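Local structure of sulfate adenylyltransferase (Allochromatium vinosum, 4DNX) at residues A64-S67 / M71-T74; Q69-T72 / R77-P80; A41-M46 / V81-L86. The protein catalyses the transfer of the adenylyl group of ATP to sulfate, giving adenosine 5'-phosphosulfate and diphosphate. All blocks are in the same frame, centred on the assembly; numbering follows the deposited sequence.

Interaction 1: A64-S67 / M71-T74; sequences ALSS and MTLT
Ser66 and Ser67 meet Met71 and Thr72 in the tight part of this contact, where helix 61-70 ends and the chain folds back on itself. The amide Met71 N donates to Ser67 O over 2.9 Å. This bond is bent, with an angle of 137° at the hydrogen. Met71 CA also brings its hydrogen to the same oxygen, at 3.2 Å from Ser67 O. One carbonyl of the last turn therefore receives two contacts from the residue that leaves the helix. Ser66 reaches toward Thr72 with its hydroxyl. Ser66 OG is placed to donate to Thr72 O at 2.7 Å, though that oxygen is crowded in the model and its place is less sure. Ser66 OG stands anti to its own backbone N (chi1 -171°), a torsion that sends it off the helix to the returning loop.

The motif is a helix C-terminus closed by a residue with positive phi. Met71 has phi 57°, and this turns the chain back beside the helix it has just left. The helix belongs to the PUA-like part of the protein.

Packing is looser further along the loop. Leu73 CD2 comes to 4.4 Å from Ser67 CB, and the polar end of Ser67 is occupied elsewhere, with OG bonded to Phe79 O. Thr74 lies on the solvent side. Its CG2 stays 4.3 Å from Ser66 CB, while its OG1 is hydrogen-bonded to Asp63 OD1, back on helix 61-70.

Interaction 2: Q69-T72 / R77-P80; sequences QSMT and RFFP
Met71 CG stands anti to the carbonyl carbon (chi1 -52°) and Phe78 CG anti to the backbone N (chi1 176°), and with these torsions the two side chains run side by side in the same direction. The backbones between them form a single isolated beta bridge, Thr72 with Phe78, in the loop that follows helix 61-70. Its hydrogen bond runs from Phe79 N to Met71 O over 3.0 Å. Thr72 CA adds a CA-H...O contact to Arg77 O at 3.2 Å.

Beside the bridge, Met71 CB touches Phe78 CE1 at 3.7 Å. Met71 SD comes to 4.0 Å from the same Phe78 CE1. It lies at the ring edge, 5.4 Å from the centroid, a Met-aromatic contact. With an alanine at Phe78, the Met71 sulfur is likely to lose its aromatic neighbour, and a gap to open beside Val278 of helix 274-287, which the ring also touches. Arg77 leaves the contact, and its NE forms a salt bridge with Asp75 OD1. Pro80 sits close to both phenylalanines, and its CD lies above one face of the Phe79 ring, 3.6 Å from the plane and offset toward the rim. On the Met71 side, Pro80 CA comes to 4.0 Å from Met71 CB.

Interaction 3: A41-M46 / V81-L86; sequences AGNAVM and VPLLCL
The flat carboxamide of Asn43 has the methyl CD2 of Leu83 over one face, with CD2 at 3.7 Å from Asn43 CG and 3.5 Å from Asn43 OD1. The methyl stands nearly straight above OD1. At the nitrogen end, close to the amide plane, sits a water. Asn43 ND2 donates to it over 3.0 Å, and Leu84 N donates to it from the other segment, also over 3.0 Å. The water in turn gives a weak bond to Pro82 O. Asn43 ND2 also approaches Leu84 O, at 3.5 Å, without bonding to it. No direct hydrogen bond joins the two segments, and this water is what links their polar groups.

In the fold, helix 38-48 of the PUA-like part here lies beside the extended chain that leads into strand 86-87. Asn43 is the helix residue that bridges to that chain. With chi1 at -76° the amide leaves the helix beside its backbone N and reaches Leu83 and Leu84. Phe267, from the ATP-sulfurylase part of the chain, touches Asn43 as well. The extended chain is also held by backbone hydrogen bonds, Leu83 with Met59 and Cys85 with Ile157 of strand 155-163.

Interactions 1 and 2 are neighbours at the end of helix 61-70 and share Met71 and Thr72. Interaction 1 is partly buried, reaches solvent at Thr74, and relies on polar bonds at the helix end. Interaction 2 is buried and combines one backbone bridge with sulfur, aromatic and proline packing against helix 274-287. Interaction 3 is buried too, but it brings in a different helix, 38-48, and its polar link runs through a water. Besides Phe79 O, Ser67 OG has Val81 O as a probable hydrogen-bond partner, so one hydroxyl at the helix end touches all three contacts. Ala64 packs on Pro82 and Leu84, so helix 61-70 flanks the same extended chain.

Interaction 1: A64-S67 / M71-T74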
loop_
_atom_site.group_PDB
_atom_site.type_symbol
_atom_site.label_atom_id
_atom_site.label_comp_id
_atom_site.label_asym_id
_atom_site.label_seq_id
_atom_site.Cartn_x
_atom_site.Cartn_y
_atom_site.Cartn_z
ATOM N N ALA A 64 10.253 26.159 15.877
ATOM C CA ALA A 64 8.806 26.379 15.738
ATOM C C ALA A 64 8.462 27.862 15.554
ATOM O O ALA A 64 7.603 28.218 14.698
ATOM C CB ALA A 64 8.024 25.750 16.907
ATOM N N LEU A 65 9.137 28.733 16.324
ATOM C CA LEU A 65 8.904 30.206 16.206
ATOM C C LEU A 65 9.361 30.700 14.841
ATOM O O LEU A 65 8.670 31.482 14.189
ATOM C CB LEU A 65 9.594 30.950 17.349
ATOM C CG LEU A 65 8.900 30.690 18.678
ATOM C CD1 LEU A 65 9.969 30.913 19.772
ATOM C CD2 LEU A 65 7.703 31.627 18.864
ATOM N N SER A 66 10.480 30.148 14.375
ATOM C CA SER A 66 11.013 30.567 13.077
ATOM C C SER A 66 10.098 30.064 11.930
ATOM O O SER A 66 9.788 30.820 11.012
ATOM C CB SER A 66 12.444 30.070 12.897
ATOM O OG SER A 66 13.019 30.660 11.722
ATOM N N SER A 67 9.629 28.821 12.029
ATOM C CA SER A 67 8.709 28.250 11.004
ATOM C C SER A 67 7.384 29.064 10.935
ATOM O O SER A 67 6.898 29.459 9.837
ATOM C CB SER A 67 8.423 26.771 11.348
ATOM O OG SER A 67 7.675 26.232 10.275
ATOM N N MET A 71 8.490 30.771 7.769
ATOM C CA MET A 71 8.519 29.514 7.024
ATOM C C MET A 71 9.914 28.934 6.879
ATOM O O MET A 71 10.186 28.214 5.929
ATOM C CB MET A 71 7.816 29.650 5.655
ATOM C CG MET A 71 6.400 30.232 5.700
ATOM S SD MET A 71 5.788 30.228 3.957
ATOM C CE MET A 71 4.801 31.695 3.853
ATOM N N THR A 72 10.787 29.207 7.845
ATOM C CA THR A 72 12.110 28.565 7.890
ATOM C C THR A 72 12.421 28.047 9.287
ATOM O O THR A 72 11.932 28.581 10.288
ATOM C CB THR A 72 13.267 29.529 7.473
ATOM O OG1 THR A 72 13.369 30.608 8.426
ATOM C CG2 THR A 72 13.053 30.099 6.089
ATOM N N LEU A 73 13.267 27.029 9.350
ATOM C CA LEU A 73 13.907 26.625 10.595
ATOM C C LEU A 73 15.065 27.575 10.972
ATOM O O LEU A 73 15.518 28.416 10.166
ATOM C CB LEU A 73 14.397 25.182 10.457
ATOM C CG LEU A 73 13.283 24.194 10.007
ATOM C CD1 LEU A 73 13.828 22.797 10.011
ATOM C CD2 LEU A 73 12.066 24.301 10.910
ATOM N N THR A 74 15.537 27.499 12.222
ATOM C CA THR A 74 16.679 28.367 12.629
ATOM C C THR A 74 17.941 28.197 11.775
ATOM O O THR A 74 18.683 29.156 11.586
ATOM C CB THR A 74 17.077 28.207 14.126
ATOM O OG1 THR A 74 17.360 26.829 14.407
ATOM C CG2 THR A 74 15.958 28.730 15.030
#

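Interaction 2: Q69-T72 / R77-P80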
loop_
_atom_site.group_PDB
_atom_site.type_symbol
_atom_site.label_atom_id
_atom_site.label_comp_id
_atom_site.label_asym_id
_atom_site.label_seq_id
_atom_site.Cartn_x
_atom_site.Cartn_y
_atom_site.Cartn_z
ATOM N N GLN A 69 6.798 32.179 11.832
ATOM C CA GLN A 69 6.858 33.567 11.426
ATOM C C GLN A 69 7.438 33.767 10.038
ATOM O O GLN A 69 7.158 34.800 9.400
ATOM C CB GLN A 69 7.682 34.398 12.423
ATOM C CG GLN A 69 7.097 34.442 13.815
ATOM C CD GLN A 69 8.028 35.098 14.776
ATOM O OE1 GLN A 69 7.986 36.314 14.974
ATOM N NE2 GLN A 69 8.872 34.304 15.400
ATOM N N SER A 70 8.282 32.826 9.602
ATOM C CA SER A 70 9.098 33.062 8.393
ATOM C C SER A 70 9.183 31.859 7.420
ATOM O O SER A 70 9.862 31.933 6.370
ATOM C CB SER A 70 10.512 33.543 8.781
ATOM O OG SER A 70 11.265 32.465 9.320
ATOM N N MET A 71 8.490 30.771 7.769
ATOM C CA MET A 71 8.519 29.514 7.024
ATOM C C MET A 71 9.914 28.934 6.879
ATOM O O MET A 71 10.186 28.214 5.929
ATOM C CB MET A 71 7.816 29.650 5.655
ATOM C CG MET A 71 6.400 30.232 5.700
ATOM S SD MET A 71 5.788 30.228 3.957
ATOM C CE MET A 71 4.801 31.695 3.853
ATOM N N THR A 72 10.787 29.207 7.845
ATOM C CA THR A 72 12.110 28.565 7.890
ATOM C C THR A 72 12.421 28.047 9.287
ATOM O O THR A 72 11.932 28.581 10.288
ATOM C CB THR A 72 13.267 29.529 7.473
ATOM O OG1 THR A 72 13.369 30.608 8.426
ATOM C CG2 THR A 72 13.053 30.099 6.089
ATOM N N ARG A 77 16.670 26.038 6.692
ATOM C CA ARG A 77 15.839 25.130 5.845
ATOM C C ARG A 77 14.393 25.652 5.716
ATOM O O ARG A 77 13.818 26.110 6.702
ATOM C CB ARG A 77 15.789 23.691 6.419
ATOM C CG ARG A 77 17.067 22.868 6.239
ATOM C CD ARG A 77 17.000 21.513 6.986
ATOM N NE ARG A 77 16.997 21.742 8.434
ATOM C CZ ARG A 77 16.635 20.852 9.359
ATOM N NH1 ARG A 77 16.238 19.638 9.020
ATOM N NH2 ARG A 77 16.676 21.191 10.640
ATOM N N PHE A 78 13.810 25.583 4.517
ATOM C CA PHE A 78 12.411 25.926 4.322
ATOM C C PHE A 78 11.480 24.841 4.916
ATOM O O PHE A 78 11.601 23.644 4.604
ATOM C CB PHE A 78 12.135 26.084 2.827
ATOM C CG PHE A 78 10.703 26.346 2.502
ATOM C CD1 PHE A 78 10.077 27.540 2.909
ATOM C CD2 PHE A 78 9.955 25.401 1.774
ATOM C CE1 PHE A 78 8.697 27.773 2.605
ATOM C CE2 PHE A 78 8.601 25.651 1.477
ATOM C CZ PHE A 78 7.985 26.824 1.899
ATOM N N PHE A 79 10.540 25.276 5.757
ATOM C CA PHE A 79 9.422 24.444 6.194
ATOM C C PHE A 79 8.248 25.301 6.707
ATOM O O PHE A 79 8.422 26.128 7.599
ATOM C CB PHE A 79 9.836 23.383 7.208
ATOM C CG PHE A 79 8.821 22.275 7.318
ATOM C CD1 PHE A 79 8.806 21.214 6.382
ATOM C CD2 PHE A 79 7.786 22.346 8.273
ATOM C CE1 PHE A 79 7.855 20.226 6.426
ATOM C CE2 PHE A 79 6.796 21.352 8.328
ATOM C CZ PHE A 79 6.834 20.254 7.403
ATOM N N PRO A 80 7.055 25.127 6.130
ATOM C CA PRO A 80 6.010 26.136 6.294
ATOM C C PRO A 80 5.189 26.169 7.564
ATOM O O PRO A 80 4.548 27.187 7.797
ATOM C CB PRO A 80 5.081 25.903 5.083
ATOM C CG PRO A 80 5.303 24.546 4.659
ATOM C CD PRO A 80 6.697 24.115 5.109
#

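Interaction 3: A41-M46 / V81-L86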
loop_
_atom_site.group_PDB
_atom_site.type_symbol
_atom_site.label_atom_id
_atom_site.label_comp_id
_atom_site.label_asym_id
_atom_site.label_seq_id
_atom_site.Cartn_x
_atom_site.Cartn_y
_atom_site.Cartn_z
ATOM N N ALA A 41 0.576 12.909 16.247
ATOM C CA ALA A 41 0.595 11.584 15.598
ATOM C C ALA A 41 0.576 11.714 14.068
ATOM O O ALA A 41 1.249 10.958 13.348
ATOM C CB ALA A 41 -0.566 10.684 16.130
ATOM N N GLY A 42 -0.232 12.632 13.556
ATOM C CA GLY A 42 -0.286 12.870 12.100
ATOM C C GLY A 42 1.048 13.404 11.594
ATOM O O GLY A 42 1.524 13.033 10.510
ATOM N N ASN A 43 1.656 14.280 12.381
ATOM C CA ASN A 43 2.972 14.844 12.045
ATOM C C ASN A 43 3.950 13.661 11.937
ATOM O O ASN A 43 4.789 13.592 10.995
ATOM C CB ASN A 43 3.467 15.787 13.172
ATOM C CG ASN A 43 2.774 17.175 13.185
ATOM O OD1 ASN A 43 2.144 17.577 12.218
ATOM N ND2 ASN A 43 2.944 17.908 14.286
ATOM N N ALA A 44 3.849 12.696 12.859
ATOM C CA ALA A 44 4.782 11.557 12.855
ATOM C C ALA A 44 4.570 10.633 11.673
ATOM O O ALA A 44 5.515 10.115 11.106
ATOM C CB ALA A 44 4.660 10.734 14.186
ATOM N N VAL A 45 3.302 10.427 11.306
ATOM C CA VAL A 45 2.990 9.574 10.140
ATOM C C VAL A 45 3.538 10.243 8.868
ATOM O O VAL A 45 4.161 9.524 8.020
ATOM C CB VAL A 45 1.482 9.297 10.034
ATOM C CG1 VAL A 45 1.172 8.602 8.698
ATOM C CG2 VAL A 45 1.047 8.379 11.140
ATOM N N MET A 46 3.354 11.571 8.745
ATOM C CA MET A 46 3.822 12.320 7.547
ATOM C C MET A 46 5.368 12.269 7.499
ATOM O O MET A 46 5.960 12.087 6.421
ATOM C CB MET A 46 3.311 13.780 7.513
ATOM C CG MET A 46 1.770 13.879 7.355
ATOM S SD MET A 46 1.278 13.408 5.652
ATOM C CE MET A 46 1.583 14.916 4.822
ATOM N N VAL A 81 5.153 25.102 8.350
ATOM C CA VAL A 81 4.421 25.115 9.639
ATOM C C VAL A 81 5.231 24.443 10.747
ATOM O O VAL A 81 6.034 23.565 10.501
ATOM C CB VAL A 81 3.013 24.413 9.544
ATOM C CG1 VAL A 81 2.158 25.070 8.443
ATOM C CG2 VAL A 81 3.171 22.910 9.340
ATOM N N PRO A 82 4.994 24.825 11.995
ATOM C CA PRO A 82 5.726 24.192 13.076
ATOM C C PRO A 82 5.314 22.740 13.146
ATOM O O PRO A 82 4.174 22.432 12.835
ATOM C CB PRO A 82 5.237 24.925 14.343
ATOM C CG PRO A 82 4.427 26.080 13.925
ATOM C CD PRO A 82 4.228 26.012 12.413
ATOM N N LEU A 83 6.245 21.849 13.507
ATOM C CA LEU A 83 5.916 20.467 13.792
ATOM C C LEU A 83 6.203 20.247 15.258
ATOM O O LEU A 83 7.353 20.022 15.635
ATOM C CB LEU A 83 6.804 19.510 12.991
ATOM C CG LEU A 83 6.574 19.396 11.488
ATOM C CD1 LEU A 83 7.502 18.256 10.948
ATOM C CD2 LEU A 83 5.097 19.139 11.135
ATOM N N LEU A 84 5.163 20.333 16.082
ATOM C CA LEU A 84 5.361 20.289 17.534
ATOM C C LEU A 84 4.778 19.021 18.145
ATOM O O LEU A 84 3.784 18.439 17.657
ATOM C CB LEU A 84 4.722 21.520 18.186
ATOM C CG LEU A 84 5.485 22.849 18.017
ATOM C CD1 LEU A 84 4.602 24.006 18.386
ATOM C CD2 LEU A 84 6.761 22.854 18.914
ATOM N N CYS A 85 5.419 18.572 19.224
ATOM C CA CYS A 85 4.837 17.526 20.092
ATOM C C CYS A 85 4.601 18.164 21.447
ATOM O O CYS A 85 5.510 18.242 22.299
ATOM C CB CYS A 85 5.803 16.333 20.243
ATOM S SG CYS A 85 5.048 15.038 21.247
ATOM N N LEU A 86 3.376 18.657 21.620
ATOM C CA LEU A 86 2.989 19.357 22.849
ATOM C C LEU A 86 2.248 18.394 23.755
ATOM O O LEU A 86 1.435 17.608 23.285
ATOM C CB LEU A 86 2.080 20.535 22.502
ATOM C CG LEU A 86 2.767 21.743 21.847
ATOM C CD1 LEU A 86 1.736 22.739 21.326
ATOM C CD2 LEU A 86 3.621 22.413 22.901
HETATM O O HOH W 1 2.352 20.687 15.204
#